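Local coordinates for MccB protein (Escherichia coli, PDB 6OM4) that takes part in making the peptide-nucleotide antibiotic microcin C7, probably as an ATP-dependent nucleotidyltransferase related to the E1 ubiquitin-activating enzymes, at residues A116-L121 against I208-A213; I142-N147 against I185-I190; I11-S16 against E30-W35. All coordinates share one frame; numbering follows the deposited sequence.

Interaction 1 (A116-L121 against I208-A213); sequences AKVVIL and IWVVSA. With ND7 (5'-O-[(S)-amino(hydroxy)phosphoryl]adenosine), chain M.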
# COMPACT_ATOMS: atom_id res chain seq x y z
N ALA A 116 -0.71 12.98 -8.51
CA ALA A 116 0.19 11.85 -8.74
C ALA A 116 -0.13 11.10 -10.04
O ALA A 116 -1.27 11.08 -10.51
CB ALA A 116 0.09 10.89 -7.59
N LYS A 117 0.92 10.48 -10.57
CA LYS A 117 0.87 9.57 -11.70
C LYS A 117 1.47 8.24 -11.29
O LYS A 117 2.62 8.16 -10.78
CB LYS A 117 1.62 10.22 -12.87
CG LYS A 117 1.71 9.43 -14.16
CD LYS A 117 2.67 10.10 -15.17
CE LYS A 117 2.22 9.84 -16.59
NZ LYS A 117 3.26 10.19 -17.59
N VAL A 118 0.72 7.15 -11.52
CA VAL A 118 1.20 5.84 -11.20
C VAL A 118 1.16 4.96 -12.47
O VAL A 118 0.16 4.96 -13.18
CB VAL A 118 0.38 5.20 -10.06
CG1 VAL A 118 0.80 3.78 -9.80
CG2 VAL A 118 0.46 6.06 -8.78
N VAL A 119 2.20 4.14 -12.66
CA VAL A 119 2.30 3.13 -13.71
C VAL A 119 1.97 1.78 -13.08
O VAL A 119 2.52 1.41 -12.06
CB VAL A 119 3.70 3.09 -14.34
CG1 VAL A 119 3.91 1.86 -15.19
CG2 VAL A 119 3.97 4.34 -15.13
N ILE A 120 1.03 1.06 -13.69
CA ILE A 120 0.77 -0.34 -13.37
C ILE A 120 1.42 -1.19 -14.48
O ILE A 120 0.87 -1.31 -15.60
CB ILE A 120 -0.74 -0.61 -13.27
CG1 ILE A 120 -1.45 0.43 -12.40
CG2 ILE A 120 -1.01 -2.03 -12.81
CD1 ILE A 120 -1.20 0.27 -10.93
N LEU A 121 2.55 -1.80 -14.14
CA LEU A 121 3.28 -2.65 -15.09
C LEU A 121 2.85 -4.09 -14.82
O LEU A 121 3.35 -4.74 -13.88
CB LEU A 121 4.79 -2.41 -14.94
CG LEU A 121 5.68 -3.26 -15.86
CD1 LEU A 121 5.25 -3.18 -17.32
CD2 LEU A 121 7.14 -2.87 -15.71
N ILE A 208 5.60 6.71 -9.08
CA ILE A 208 6.00 5.36 -8.70
C ILE A 208 5.49 4.38 -9.76
O ILE A 208 4.43 4.60 -10.40
CB ILE A 208 5.49 5.01 -7.28
CG1 ILE A 208 6.08 3.68 -6.82
CG2 ILE A 208 3.96 5.05 -7.21
CD1 ILE A 208 5.99 3.43 -5.32
N TRP A 209 6.29 3.33 -10.00
CA TRP A 209 5.86 2.18 -10.73
C TRP A 209 5.40 1.09 -9.77
O TRP A 209 6.15 0.68 -8.85
CB TRP A 209 7.02 1.61 -11.55
CG TRP A 209 7.48 2.46 -12.70
CD1 TRP A 209 7.08 3.71 -13.08
CD2 TRP A 209 8.48 2.05 -13.64
NE1 TRP A 209 7.76 4.09 -14.22
CE2 TRP A 209 8.66 3.11 -14.55
CE3 TRP A 209 9.24 0.88 -13.78
CZ2 TRP A 209 9.56 3.00 -15.63
CZ3 TRP A 209 10.12 0.78 -14.83
CH2 TRP A 209 10.32 1.84 -15.70
N VAL A 210 4.25 0.51 -10.10
CA VAL A 210 3.81 -0.70 -9.50
C VAL A 210 4.26 -1.83 -10.41
O VAL A 210 3.76 -1.96 -11.52
CB VAL A 210 2.29 -0.73 -9.29
CG1 VAL A 210 1.85 -2.11 -8.80
CG2 VAL A 210 1.82 0.39 -8.35
N VAL A 211 5.15 -2.68 -9.91
CA VAL A 211 5.75 -3.72 -10.70
C VAL A 211 5.02 -5.03 -10.38
O VAL A 211 5.31 -5.69 -9.37
CB VAL A 211 7.27 -3.83 -10.49
CG1 VAL A 211 7.87 -4.88 -11.38
CG2 VAL A 211 7.94 -2.48 -10.69
N SER A 212 4.05 -5.33 -11.25
CA SER A 212 3.08 -6.41 -11.07
C SER A 212 3.08 -7.32 -12.31
O SER A 212 2.03 -7.83 -12.73
CB SER A 212 1.68 -5.87 -10.75
OG SER A 212 1.27 -4.72 -11.52
N ALA A 213 4.28 -7.51 -12.87
CA ALA A 213 4.58 -8.34 -14.04
C ALA A 213 5.74 -9.24 -13.64
O ALA A 213 6.56 -8.84 -12.80
CB ALA A 213 4.90 -7.49 -15.24
O1A ND7 M . 0.00 -13.71 -13.99
PA ND7 M . -0.47 -12.60 -13.10
O2A ND7 M . -1.86 -12.71 -12.49
N3A ND7 M . 0.69 -12.55 -11.86
O5' ND7 M . -0.43 -11.18 -13.81
C5' ND7 M . 0.82 -10.82 -14.46
C4' ND7 M . 0.44 -9.77 -15.54
C3' ND7 M . -0.27 -10.51 -16.72
O3' ND7 M . -1.45 -9.92 -17.10
C2' ND7 M . 0.91 -10.56 -17.79
O2' ND7 M . 0.36 -10.43 -19.16
C1' ND7 M . 1.66 -9.48 -17.53
O4' ND7 M . 1.55 -9.23 -15.93
N9 ND7 M . 3.07 -9.59 -17.78
C4 ND7 M . 3.82 -8.70 -18.49
C5 ND7 M . 5.10 -9.15 -18.47
N7 ND7 M . 5.14 -10.29 -17.75
C8 ND7 M . 3.91 -10.53 -17.33
N3 ND7 M . 3.49 -7.57 -19.14
C2 ND7 M . 4.42 -6.89 -19.75
N1 ND7 M . 5.68 -7.32 -19.76
C6 ND7 M . 6.05 -8.41 -19.14
N6 ND7 M . 7.43 -8.85 -19.17
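V119 and W209 lie side by side across two parallel strands, their side chains pointing the same way. V119 CG1 lies over one face of the indole, and V119 CB comes 3.7 Å from W209 CD1. With CG anti to the carbonyl carbon (chi1 -69°) the indole stands beside V119, and its NE1 is hydrogen-bonded to P204 O. On the other face of the sheet V210 touches two residues of the facing strand. Its CG2 meets V118 CG1 at 3.8 Å, the two side chains crossing obliquely, and I120 CD1 at 4.0 Å, there with the side chains parallel in direction. V118 also aligns with I208, CG2 to CG2. Helix 125-136 packs on V118, I120 and V210, while helix 292-311 covers V118 and I208.

The register behind this pairing is carried by alternating backbone bonds. V119 N donates to I208 O, V210 N to V119 O at 2.8 Å, and L121 N to V210 O at 2.9 Å, and the strand axes lie only 20° apart. The series ends with S212 N donating to L121 O at 2.8 Å, a more bent bond (145° at the hydrogen) than those before it. Just there S212 OG turns to G122 O and rests 3.8 Å from I120 CG2. A213 then places its CB 3.6 Å from C4 of the ND7 adenine, so the chain just after strand 208-211 lines the nucleotide pocket, consistent with a Rossmann-type fold.

Chemically, mainly nonpolar side chains meet here, and the two buried polar groups, W209 NE1 and S212 OG, are each bonded to a backbone carbonyl. Nonpolar contact with the purine begins where the regular strand pairing stops.

Interaction 2 (I142-N147 against I185-I190); sequences IILIDN and ISVSEI. With ND7 (5'-O-[(S)-amino(hydroxy)phosphoryl]adenosine), chain M.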
# COMPACT_ATOMS: atom_id res chain seq x y z
N ILE A 142 -3.44 7.11 -13.96
CA ILE A 142 -3.05 5.73 -13.94
C ILE A 142 -2.72 5.28 -15.38
O ILE A 142 -3.53 5.46 -16.32
CB ILE A 142 -4.14 4.85 -13.30
CG1 ILE A 142 -4.47 5.31 -11.87
CG2 ILE A 142 -3.71 3.40 -13.37
CD1 ILE A 142 -5.53 4.45 -11.19
N ILE A 143 -1.53 4.69 -15.55
CA ILE A 143 -1.06 4.18 -16.85
C ILE A 143 -0.99 2.66 -16.74
O ILE A 143 -0.29 2.15 -15.88
CB ILE A 143 0.32 4.72 -17.24
CG1 ILE A 143 0.46 6.22 -16.99
CG2 ILE A 143 0.66 4.32 -18.67
CD1 ILE A 143 -0.54 7.05 -17.68
N LEU A 144 -1.77 1.98 -17.57
CA LEU A 144 -1.86 0.54 -17.56
C LEU A 144 -1.01 -0.05 -18.70
O LEU A 144 -1.20 0.28 -19.88
CB LEU A 144 -3.32 0.13 -17.74
CG LEU A 144 -4.31 0.78 -16.79
CD1 LEU A 144 -5.71 0.54 -17.30
CD2 LEU A 144 -4.11 0.24 -15.38
N ILE A 145 -0.13 -0.98 -18.35
CA ILE A 145 0.78 -1.64 -19.31
C ILE A 145 0.61 -3.15 -19.24
O ILE A 145 0.86 -3.80 -18.20
CB ILE A 145 2.24 -1.23 -19.02
CG1 ILE A 145 2.31 0.29 -18.80
CG2 ILE A 145 3.18 -1.71 -20.13
CD1 ILE A 145 3.74 0.82 -18.62
N ASP A 146 0.26 -3.72 -20.39
CA ASP A 146 0.15 -5.16 -20.55
C ASP A 146 -0.03 -5.40 -22.04
O ASP A 146 -0.38 -4.48 -22.77
CB ASP A 146 -1.02 -5.75 -19.75
CG ASP A 146 -0.82 -7.19 -19.27
OD1 ASP A 146 -0.46 -8.08 -20.10
OD2 ASP A 146 -0.96 -7.42 -18.04
N ASN A 147 0.15 -6.66 -22.46
CA ASN A 147 -0.12 -7.01 -23.84
C ASN A 147 -0.96 -8.28 -23.90
O ASN A 147 -1.15 -8.81 -24.98
CB ASN A 147 1.18 -7.26 -24.59
CG ASN A 147 0.97 -7.27 -26.08
OD1 ASN A 147 0.24 -6.41 -26.59
ND2 ASN A 147 1.58 -8.22 -26.77
N ILE A 185 -10.82 10.67 -12.66
CA ILE A 185 -9.39 10.45 -12.86
C ILE A 185 -9.10 10.22 -14.35
O ILE A 185 -10.01 10.13 -15.16
CB ILE A 185 -8.88 9.27 -12.01
CG1 ILE A 185 -9.39 7.94 -12.55
CG2 ILE A 185 -9.22 9.48 -10.54
CD1 ILE A 185 -8.76 6.75 -11.91
N SER A 186 -7.81 10.14 -14.66
CA SER A 186 -7.31 9.92 -16.02
C SER A 186 -6.65 8.55 -16.09
O SER A 186 -5.81 8.24 -15.22
CB SER A 186 -6.33 11.02 -16.36
OG SER A 186 -5.88 10.88 -17.71
N VAL A 187 -7.00 7.74 -17.11
CA VAL A 187 -6.41 6.42 -17.32
C VAL A 187 -5.98 6.31 -18.78
O VAL A 187 -6.74 6.69 -19.66
CB VAL A 187 -7.41 5.29 -16.98
CG1 VAL A 187 -6.77 3.93 -17.15
CG2 VAL A 187 -7.98 5.47 -15.57
N SER A 188 -4.78 5.79 -19.01
CA SER A 188 -4.26 5.54 -20.33
C SER A 188 -3.65 4.12 -20.37
O SER A 188 -3.42 3.51 -19.32
CB SER A 188 -3.33 6.68 -20.73
OG SER A 188 -2.09 6.59 -20.05
N GLU A 189 -3.53 3.56 -21.58
CA GLU A 189 -3.08 2.23 -21.82
C GLU A 189 -1.82 2.26 -22.68
O GLU A 189 -1.70 3.10 -23.57
CB GLU A 189 -4.15 1.43 -22.58
CG GLU A 189 -5.50 1.37 -21.91
CD GLU A 189 -6.52 0.84 -22.89
OE1 GLU A 189 -6.33 -0.33 -23.36
OE2 GLU A 189 -7.49 1.60 -23.24
N ILE A 190 -0.91 1.31 -22.44
CA ILE A 190 0.25 1.04 -23.31
C ILE A 190 0.31 -0.48 -23.55
O ILE A 190 0.37 -1.26 -22.57
CB ILE A 190 1.58 1.55 -22.69
CG1 ILE A 190 1.57 3.05 -22.41
CG2 ILE A 190 2.76 1.18 -23.59
CD1 ILE A 190 2.83 3.54 -21.72
O1A ND7 M . 0.00 -13.71 -13.99
PA ND7 M . -0.47 -12.60 -13.10
O2A ND7 M . -1.86 -12.71 -12.49
N3A ND7 M . 0.69 -12.55 -11.86
O5' ND7 M . -0.43 -11.18 -13.81
C5' ND7 M . 0.82 -10.82 -14.46
C4' ND7 M . 0.44 -9.77 -15.54
C3' ND7 M . -0.27 -10.51 -16.72
O3' ND7 M . -1.45 -9.92 -17.10
C2' ND7 M . 0.91 -10.56 -17.79
O2' ND7 M . 0.36 -10.43 -19.16
C1' ND7 M . 1.66 -9.48 -17.53
O4' ND7 M . 1.55 -9.23 -15.93
N9 ND7 M . 3.07 -9.59 -17.78
C4 ND7 M . 3.82 -8.70 -18.49
C5 ND7 M . 5.10 -9.15 -18.47
N7 ND7 M . 5.14 -10.29 -17.75
C8 ND7 M . 3.91 -10.53 -17.33
N3 ND7 M . 3.49 -7.57 -19.14
C2 ND7 M . 4.42 -6.89 -19.75
N1 ND7 M . 5.68 -7.32 -19.76
C6 ND7 M . 6.05 -8.41 -19.14
N6 ND7 M . 7.43 -8.85 -19.17
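The beta-alpha-beta unit of strand 141-146, helix 170-181 and strand 186-191 is closed here by parallel pairing, with L144 set against V187 and I143 against I190. L144 CD1 meets V187 CG1 at 3.6 Å; chi1 of L144 (-52°) leaves its CG beside the backbone N, with CG 4.0 Å from that same V187 CG1. On this face, too, I142 CD1 meets I185 CD1 at 4.0 Å. On the opposite face of the sheet I143 CG2 touches I190 CD1 at 3.8 Å, and I145 runs alongside I190.

The backbones are paired by five hydrogen bonds, from I142 N to S186 O through to D146 N on I190 O, the last being the longest at 3.3 Å; L144 N on S188 O is nearly straight (175° at the hydrogen). In this Rossmann-type sheet strand 186-191 is the outermost on its side, and D146 lies near the carboxyl-terminal part of the neighbouring strand 141-146, where the chain meets the nucleotide. D146 grips the ND7 ribose with both carboxylate oxygens: O2' donates to OD1 at 2.7 Å and O3' to OD2, also at 2.7 Å. Second-shell amides hold the carboxylate in turn, C123 N on OD2 and D148 N on OD1, with a weak bond from N147 N to OD1. On the helix side, T171 OG1 is paired with E189 OE1 and the T171 side chain touches D146.

Interaction 3 (I11-S16 against E30-W35); sequences IARYGS and ENLVLW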
# COMPACT_ATOMS: atom_id res chain seq x y z
N ILE A 11 -15.58 3.97 22.35
CA ILE A 11 -15.30 3.83 23.79
C ILE A 11 -15.95 2.54 24.29
O ILE A 11 -17.10 2.26 23.91
CB ILE A 11 -15.81 5.04 24.59
CG1 ILE A 11 -15.28 6.40 24.11
CG2 ILE A 11 -15.59 4.84 26.08
CD1 ILE A 11 -13.81 6.58 24.29
N ALA A 12 -15.24 1.78 25.15
CA ALA A 12 -15.84 0.56 25.71
C ALA A 12 -15.29 0.36 27.12
O ALA A 12 -14.14 0.68 27.38
CB ALA A 12 -15.54 -0.64 24.83
N ARG A 13 -16.10 -0.27 27.98
CA ARG A 13 -15.60 -0.84 29.21
C ARG A 13 -14.81 -2.13 28.86
O ARG A 13 -15.16 -2.86 27.93
CB ARG A 13 -16.78 -1.11 30.14
CG ARG A 13 -16.40 -1.54 31.55
CD ARG A 13 -15.97 -0.34 32.38
NE ARG A 13 -16.01 -0.67 33.80
CZ ARG A 13 -15.20 -1.55 34.38
NH1 ARG A 13 -14.04 -1.88 33.82
NH2 ARG A 13 -15.59 -2.13 35.50
N TYR A 14 -13.77 -2.42 29.64
CA TYR A 14 -12.93 -3.57 29.41
C TYR A 14 -12.07 -3.86 30.64
O TYR A 14 -11.36 -2.97 31.10
CB TYR A 14 -11.96 -3.30 28.25
CG TYR A 14 -11.24 -4.52 27.74
CD1 TYR A 14 -11.92 -5.42 26.94
CD2 TYR A 14 -9.91 -4.78 28.02
CE1 TYR A 14 -11.31 -6.55 26.43
CE2 TYR A 14 -9.29 -5.92 27.54
CZ TYR A 14 -9.99 -6.80 26.72
OH TYR A 14 -9.44 -7.94 26.18
N GLY A 15 -12.01 -5.12 31.05
CA GLY A 15 -11.13 -5.53 32.19
C GLY A 15 -11.37 -4.69 33.45
O GLY A 15 -12.50 -4.52 33.91
N SER A 16 -10.28 -4.10 33.96
CA SER A 16 -10.32 -3.35 35.18
C SER A 16 -10.45 -1.85 34.86
O SER A 16 -10.43 -1.03 35.76
CB SER A 16 -9.13 -3.69 36.05
OG SER A 16 -9.22 -5.02 36.57
N GLU A 30 -6.38 1.33 32.59
CA GLU A 30 -6.74 0.45 33.69
C GLU A 30 -7.44 1.25 34.79
O GLU A 30 -8.34 0.74 35.50
CB GLU A 30 -5.48 -0.27 34.18
CG GLU A 30 -5.56 -0.78 35.62
CD GLU A 30 -6.42 -2.00 35.86
OE1 GLU A 30 -7.17 -2.38 34.93
OE2 GLU A 30 -6.36 -2.58 36.98
N ASN A 31 -6.99 2.50 34.97
CA ASN A 31 -7.49 3.42 35.97
C ASN A 31 -8.90 3.89 35.55
O ASN A 31 -9.04 4.72 34.65
CB ASN A 31 -6.47 4.55 36.09
CG ASN A 31 -6.76 5.64 37.10
OD1 ASN A 31 -7.91 5.95 37.43
ND2 ASN A 31 -5.70 6.32 37.48
N LEU A 32 -9.93 3.37 36.21
CA LEU A 32 -11.32 3.68 35.85
C LEU A 32 -11.61 5.16 35.97
O LEU A 32 -12.39 5.73 35.20
CB LEU A 32 -12.29 2.95 36.78
CG LEU A 32 -13.02 1.78 36.17
CD1 LEU A 32 -14.00 1.20 37.18
CD2 LEU A 32 -13.72 2.17 34.87
N VAL A 33 -11.05 5.79 37.00
CA VAL A 33 -11.36 7.18 37.22
C VAL A 33 -10.82 8.02 36.07
O VAL A 33 -11.47 8.98 35.65
CB VAL A 33 -10.78 7.63 38.57
CG1 VAL A 33 -10.88 9.12 38.78
CG2 VAL A 33 -11.47 6.88 39.69
N LEU A 34 -9.61 7.69 35.63
CA LEU A 34 -8.97 8.34 34.51
C LEU A 34 -9.79 8.10 33.24
O LEU A 34 -10.02 9.04 32.48
CB LEU A 34 -7.52 7.85 34.37
CG LEU A 34 -6.76 8.41 33.18
CD1 LEU A 34 -6.77 9.93 33.19
CD2 LEU A 34 -5.33 7.87 33.13
N TRP A 35 -10.21 6.85 33.02
CA TRP A 35 -11.03 6.51 31.81
C TRP A 35 -12.31 7.37 31.77
O TRP A 35 -12.67 7.93 30.73
CB TRP A 35 -11.33 4.99 31.82
CG TRP A 35 -12.22 4.51 30.71
CD1 TRP A 35 -11.91 4.35 29.39
CD2 TRP A 35 -13.58 4.09 30.86
NE1 TRP A 35 -13.00 3.88 28.71
CE2 TRP A 35 -14.02 3.68 29.59
CE3 TRP A 35 -14.46 4.03 31.95
CZ2 TRP A 35 -15.31 3.20 29.40
CZ3 TRP A 35 -15.72 3.53 31.76
CH2 TRP A 35 -16.15 3.15 30.49
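The first torsion places CG anti to the backbone N in both R13 (chi1 -172°) and W35 (chi1 176°), and the two side chains cross at about a right angle. The arginine chain, bent at chi2, passes the six-membered ring of the indole with CD 3.9 Å from W35 CZ3. The guanidinium and indole planes are 64° apart, so the two groups are not stacked. Instead, L32 covers one face of the guanidinium: its CD2 is 3.8 Å from R13 NE and offset toward the rim of the group.

Near CZ2 the indole meets the backbone of strand 11-14 and I11, both obliquely. A12 O comes from the same side of the ring as R13 CD and approaches W35 CZ2 at 3.4 Å. I11 CG2 comes from the other side and lies 3.7 Å from W35 CZ2, its side chain sliding past the ring in the opposite direction. The indole nitrogen has a weak hydrogen bond to L19 O on the next strand, and the side chains of V20 and V29 also touch that of W35.

R13 NH1 donates to G15 O at 3.1 Å, coming from above the carbonyl plane, and also to G17 O; the two bonds tie its charged end to the turn at G15 and to the start of strand 17-20. G15 has a positive phi there, a backbone shape that favours glycine. On the partner segment N31 is the N-cap of helix 32-43, its OD1 accepting from L34 N at 3.0 Å.

Across this exposed surface contact the first turn of a helix packs against the edge strand of a three-stranded antiparallel meander (11-14, 17-20, 27-29). Three strands followed by the helices 32-43, 51-58 and 62-74 are consistent with the winged-helix-like peptide-recognition domain of RiPP biosynthetic enzymes.

From the N terminus, interaction 3 comes first and closes a short loop: 11-16 meets 30-35 after 13 intervening residues, joining a small antiparallel sheet to the helix that follows it. It is complete before the others begin. Interaction 1 then opens at 116-121; interaction 2 opens at 142-147 and closes at 185-190 inside that loop, and only afterwards does 208-213 close interaction 1. The nested pair shares one sheet, in the order 186-191, 141-146, 117-121, 208-211; probable backbone hydrogen bonds from V118 O and I120 N to I143 connect them, and both contacts reach ND7. Interaction 3 stands apart, its centre about 46 Å from that of interaction 1 and 51 Å from that of interaction 2.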